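Local atomic coordinates of geranyltranstransferase (Legionella pneumophila subsp. pneumophila, PDB entry 3LOM), a protein that probably makes farnesyl diphosphate, and perhaps geranylgeranyl diphosphate, by magnesium-dependent head-to-tail condensation of isoprenoid units. Residues H221-Y232 against L266-A277. Residues are numbered along the deposited sequence; the frame is centred on the assembly and turned at random.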
loop_
_atom_site.group_PDB
_atom_site.type_symbol
_atom_site.label_atom_id
_atom_site.label_comp_id
_atom_site.label_asym_id
_atom_site.label_seq_id
_atom_site.Cartn_x
_atom_site.Cartn_y
_atom_site.Cartn_z
ATOM N N HIS A 221 -9.134 22.614 9.282
ATOM C CA HIS A 221 -8.665 23.962 9.015
ATOM C C HIS A 221 -7.148 24.049 8.913
ATOM O O HIS A 221 -6.631 24.886 8.179
ATOM C CB HIS A 221 -9.253 24.956 10.023
ATOM C CG HIS A 221 -10.730 25.150 9.863
ATOM N ND1 HIS A 221 -11.267 26.153 9.089
ATOM C CD2 HIS A 221 -11.780 24.440 10.339
ATOM C CE1 HIS A 221 -12.585 26.063 9.105
ATOM N NE2 HIS A 221 -12.923 25.035 9.861
ATOM N N ILE A 222 -6.443 23.164 9.614
ATOM C CA ILE A 222 -4.980 23.141 9.548
ATOM C C ILE A 222 -4.468 22.563 8.208
ATOM O O ILE A 222 -3.544 23.112 7.608
ATOM C CB ILE A 222 -4.345 22.502 10.834
ATOM C CG1 ILE A 222 -3.043 23.205 11.212
ATOM C CG2 ILE A 222 -4.215 20.974 10.757
ATOM C CD1 ILE A 222 -3.255 24.444 12.042
ATOM N N GLY A 223 -5.121 21.505 7.724
ATOM C CA GLY A 223 -4.800 20.893 6.434
ATOM C C GLY A 223 -5.107 21.776 5.241
ATOM O O GLY A 223 -4.426 21.716 4.213
ATOM N N LEU A 224 -6.138 22.602 5.388
ATOM C CA LEU A 224 -6.520 23.573 4.377
ATOM C C LEU A 224 -5.545 24.746 4.352
ATOM O O LEU A 224 -5.034 25.110 3.290
ATOM C CB LEU A 224 -7.945 24.061 4.651
ATOM C CG LEU A 224 -8.571 25.203 3.853
ATOM C CD1 LEU A 224 -8.592 24.927 2.350
ATOM C CD2 LEU A 224 -9.975 25.458 4.373
ATOM N N VAL A 225 -5.277 25.316 5.523
ATOM C CA VAL A 225 -4.443 26.521 5.630
ATOM C C VAL A 225 -2.960 26.317 5.242
ATOM O O VAL A 225 -2.315 27.259 4.776
ATOM C CB VAL A 225 -4.611 27.219 7.021
ATOM C CG1 VAL A 225 -3.753 26.558 8.095
ATOM C CG2 VAL A 225 -4.340 28.713 6.925
ATOM N N PHE A 226 -2.436 25.097 5.410
ATOM C CA PHE A 226 -1.065 24.769 4.973
ATOM C C PHE A 226 -0.924 24.965 3.466
ATOM O O PHE A 226 0.059 25.538 2.987
ATOM C CB PHE A 226 -0.683 23.327 5.324
ATOM C CG PHE A 226 -0.440 23.087 6.789
ATOM C CD1 PHE A 226 -0.149 24.139 7.659
ATOM C CD2 PHE A 226 -0.476 21.792 7.296
ATOM C CE1 PHE A 226 0.074 23.901 9.009
ATOM C CE2 PHE A 226 -0.251 21.543 8.642
ATOM C CZ PHE A 226 0.029 22.597 9.500
ATOM N N GLN A 227 -1.937 24.501 2.738
ATOM C CA GLN A 227 -2.002 24.625 1.288
ATOM C C GLN A 227 -2.230 26.059 0.818
ATOM O O GLN A 227 -1.723 26.458 -0.237
ATOM C CB GLN A 227 -3.094 23.707 0.746
ATOM C CG GLN A 227 -2.935 23.390 -0.707
ATOM C CD GLN A 227 -1.619 22.699 -1.033
ATOM O OE1 GLN A 227 -1.186 21.784 -0.327
ATOM N NE2 GLN A 227 -0.978 23.141 -2.110
ATOM N N MET A 228 -3.004 26.818 1.596
ATOM C CA MET A 228 -3.151 28.259 1.383
ATOM C C MET A 228 -1.789 28.941 1.530
ATOM O O MET A 228 -1.391 29.731 0.672
ATOM C CB MET A 228 -4.160 28.865 2.367
ATOM C CG MET A 228 -5.620 28.637 2.021
ATOM S SD MET A 228 -6.746 29.285 3.276
ATOM C CE MET A 228 -8.306 28.774 2.576
ATOM N N GLN A 229 -1.081 28.604 2.609
ATOM C CA GLN A 229 0.263 29.125 2.874
ATOM C C GLN A 229 1.257 28.790 1.768
ATOM O O GLN A 229 2.003 29.663 1.330
ATOM C CB GLN A 229 0.788 28.633 4.227
ATOM C CG GLN A 229 0.217 29.397 5.418
ATOM C CD GLN A 229 0.698 28.859 6.751
ATOM O OE1 GLN A 229 0.558 27.674 7.046
ATOM N NE2 GLN A 229 1.260 29.737 7.568
ATOM N N ASP A 230 1.239 27.536 1.314
ATOM C CA ASP A 230 2.126 27.067 0.242
ATOM C C ASP A 230 1.927 27.837 -1.059
ATOM O O ASP A 230 2.901 28.223 -1.699
ATOM C CB ASP A 230 1.962 25.560 0.012
ATOM C CG ASP A 230 2.514 24.730 1.164
ATOM O OD1 ASP A 230 2.271 23.503 1.191
ATOM O OD2 ASP A 230 3.182 25.307 2.048
ATOM N N ASP A 231 0.669 28.080 -1.424
ATOM C CA ASP A 231 0.333 28.882 -2.606
ATOM C C ASP A 231 0.695 30.358 -2.419
ATOM O O ASP A 231 1.120 31.022 -3.368
ATOM C CB ASP A 231 -1.150 28.731 -2.957
ATOM C CG ASP A 231 -1.507 27.321 -3.418
ATOM O OD1 ASP A 231 -0.595 26.482 -3.597
ATOM O OD2 ASP A 231 -2.711 27.053 -3.613
ATOM N N TYR A 232 0.539 30.847 -1.188
ATOM C CA TYR A 232 0.899 32.215 -0.816
ATOM C C TYR A 232 2.408 32.436 -0.869
ATOM O O TYR A 232 2.867 33.487 -1.318
ATOM C CB TYR A 232 0.370 32.544 0.588
ATOM C CG TYR A 232 0.713 33.930 1.099
ATOM C CD1 TYR A 232 0.095 35.065 0.572
ATOM C CD2 TYR A 232 1.642 34.104 2.126
ATOM C CE1 TYR A 232 0.407 36.339 1.042
ATOM C CE2 TYR A 232 1.959 35.371 2.604
ATOM C CZ TYR A 232 1.338 36.482 2.061
ATOM O OH TYR A 232 1.650 37.734 2.535
ATOM N N LEU A 266 -5.997 36.496 0.455
ATOM C CA LEU A 266 -5.327 35.265 0.849
ATOM C C LEU A 266 -4.787 35.392 2.264
ATOM O O LEU A 266 -5.010 34.501 3.078
ATOM C CB LEU A 266 -4.217 34.886 -0.139
ATOM C CG LEU A 266 -3.485 33.542 0.008
ATOM C CD1 LEU A 266 -4.387 32.375 0.429
ATOM C CD2 LEU A 266 -2.788 33.218 -1.292
ATOM N N GLU A 267 -4.122 36.517 2.545
ATOM C CA GLU A 267 -3.603 36.847 3.879
ATOM C C GLU A 267 -4.658 36.734 4.974
ATOM O O GLU A 267 -4.384 36.196 6.049
ATOM C CB GLU A 267 -3.017 38.259 3.892
ATOM C CG GLU A 267 -1.567 38.344 3.445
ATOM C CD GLU A 267 -1.136 39.761 3.093
ATOM O OE1 GLU A 267 -1.781 40.727 3.562
ATOM O OE2 GLU A 267 -0.146 39.908 2.342
ATOM N N GLU A 268 -5.860 37.234 4.692
ATOM C CA GLU A 268 -6.959 37.141 5.646
ATOM C C GLU A 268 -7.515 35.723 5.730
ATOM O O GLU A 268 -7.840 35.262 6.822
ATOM C CB GLU A 268 -8.061 38.158 5.332
ATOM C CG GLU A 268 -9.101 38.340 6.451
ATOM C CD GLU A 268 -8.525 38.951 7.727
ATOM O OE1 GLU A 268 -7.559 39.737 7.644
ATOM O OE2 GLU A 268 -9.047 38.646 8.820
ATOM N N GLU A 269 -7.600 35.033 4.591
ATOM C CA GLU A 269 -7.993 33.617 4.568
ATOM C C GLU A 269 -7.067 32.770 5.445
ATOM O O GLU A 269 -7.552 31.950 6.230
ATOM C CB GLU A 269 -8.038 33.068 3.136
ATOM C CG GLU A 269 -9.309 33.405 2.364
ATOM C CD GLU A 269 -10.421 32.369 2.524
ATOM O OE1 GLU A 269 -10.230 31.356 3.229
ATOM O OE2 GLU A 269 -11.504 32.572 1.937
ATOM N N ILE A 270 -5.751 32.994 5.318
ATOM C CA ILE A 270 -4.744 32.412 6.224
ATOM C C ILE A 270 -5.106 32.710 7.683
ATOM O O ILE A 270 -5.214 31.795 8.503
ATOM C CB ILE A 270 -3.296 32.970 5.987
ATOM C CG1 ILE A 270 -2.908 33.018 4.500
ATOM C CG2 ILE A 270 -2.260 32.206 6.820
ATOM C CD1 ILE A 270 -2.354 31.752 3.909
ATOM N N ALA A 271 -5.308 33.995 7.981
ATOM C CA ALA A 271 -5.556 34.466 9.345
ATOM C C ALA A 271 -6.829 33.892 9.953
ATOM O O ALA A 271 -6.796 33.387 11.078
ATOM C CB ALA A 271 -5.578 35.992 9.394
ATOM N N VAL A 272 -7.929 33.950 9.200
ATOM C CA VAL A 272 -9.232 33.479 9.680
ATOM C C VAL A 272 -9.192 31.982 9.975
ATOM O O VAL A 272 -9.661 31.549 11.029
ATOM C CB VAL A 272 -10.407 33.805 8.698
ATOM C CG1 VAL A 272 -11.741 33.390 9.298
ATOM C CG2 VAL A 272 -10.459 35.281 8.371
ATOM N N HIS A 273 -8.604 31.207 9.065
ATOM C CA HIS A 273 -8.559 29.747 9.222
ATOM C C HIS A 273 -7.673 29.271 10.380
ATOM O O HIS A 273 -8.019 28.298 11.066
ATOM C CB HIS A 273 -8.203 29.057 7.905
ATOM C CG HIS A 273 -9.361 28.938 6.967
ATOM N ND1 HIS A 273 -10.400 28.058 7.178
ATOM C CD2 HIS A 273 -9.656 29.600 5.823
ATOM C CE1 HIS A 273 -11.286 28.183 6.207
ATOM N NE2 HIS A 273 -10.855 29.107 5.368
ATOM N N TYR A 274 -6.557 29.972 10.601
ATOM C CA TYR A 274 -5.705 29.736 11.773
ATOM C C TYR A 274 -6.399 30.119 13.073
ATOM O O TYR A 274 -6.260 29.418 14.073
ATOM C CB TYR A 274 -4.367 30.477 11.661
ATOM C CG TYR A 274 -3.247 29.628 11.101
ATOM C CD1 TYR A 274 -2.800 28.495 11.779
ATOM C CD2 TYR A 274 -2.631 29.957 9.894
ATOM C CE1 TYR A 274 -1.775 27.708 11.268
ATOM C CE2 TYR A 274 -1.607 29.178 9.374
ATOM C CZ TYR A 274 -1.184 28.055 10.066
ATOM O OH TYR A 274 -0.177 27.274 9.556
ATOM N N GLN A 275 -7.144 31.227 13.040
ATOM C CA GLN A 275 -7.911 31.712 14.189
ATOM C C GLN A 275 -8.965 30.690 14.611
ATOM O O GLN A 275 -9.116 30.414 15.803
ATOM C CB GLN A 275 -8.560 33.063 13.862
ATOM C CG GLN A 275 -9.029 33.883 15.064
ATOM C CD GLN A 275 -10.470 33.597 15.472
ATOM O OE1 GLN A 275 -10.819 33.699 16.650
ATOM N NE2 GLN A 275 -11.312 33.237 14.502
ATOM N N ILE A 276 -9.670 30.126 13.625
ATOM C CA ILE A 276 -10.661 29.074 13.862
ATOM C C ILE A 276 -9.970 27.837 14.443
ATOM O O ILE A 276 -10.493 27.201 15.369
ATOM C CB ILE A 276 -11.483 28.733 12.564
ATOM C CG1 ILE A 276 -12.264 29.953 12.039
ATOM C CG2 ILE A 276 -12.436 27.549 12.777
ATOM C CD1 ILE A 276 -13.212 30.631 13.042
ATOM N N ALA A 277 -8.783 27.525 13.916
ATOM C CA ALA A 277 -7.971 26.410 14.414
ATOM C C ALA A 277 -7.534 26.600 15.877
ATOM O O ALA A 277 -7.664 25.671 16.681
ATOM C CB ALA A 277 -6.768 26.168 13.504
#
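Leu266 CD2 lies 3.7 Å from Tyr232 CB and at the edge of the tyrosine ring, while its CD1 meets the Met228 side chain. The next residue, Glu267, accepts a hydrogen bond from Tyr232, OH to OE2 2.8 Å, on the anti side of the carboxylate and 25° out of its plane; the tyrosine reaches it because its CG lies anti to the backbone N (chi1 179°). Ile270 fits as a knob among Val225, Met228, Gln229 and Tyr232, with CD1 3.7 Å from Met228 CB. His273 is the next knob: its ND1 lies 2.8 Å from His221 ND1 in a hydrogen bond that either ring could donate. The two imidazoles meet rim to rim, and Leu224 CD2 makes a CH-pi contact over one His273 face. Val225 CG1 lies over one face of the Tyr274 ring, 3.7 Å from its centroid, and Tyr274 donates from OH to Gln229 OE1 at 2.6 Å, above the amide plane rather than on a lone pair. The same amide's NE2 bonds Leu298 O of helix 289-303, so both ends of the group are held. Ile276 CG2 lies 3.9 Å from the His221 ring centroid, over its face. The axes of segments 221-232 and 266-277 approach to 9.1 Å at 158°; they belong to helices 209-236 and 263-279, an antiparallel pair with knobs-into-holes packing within the all-helical isoprenoid synthase fold.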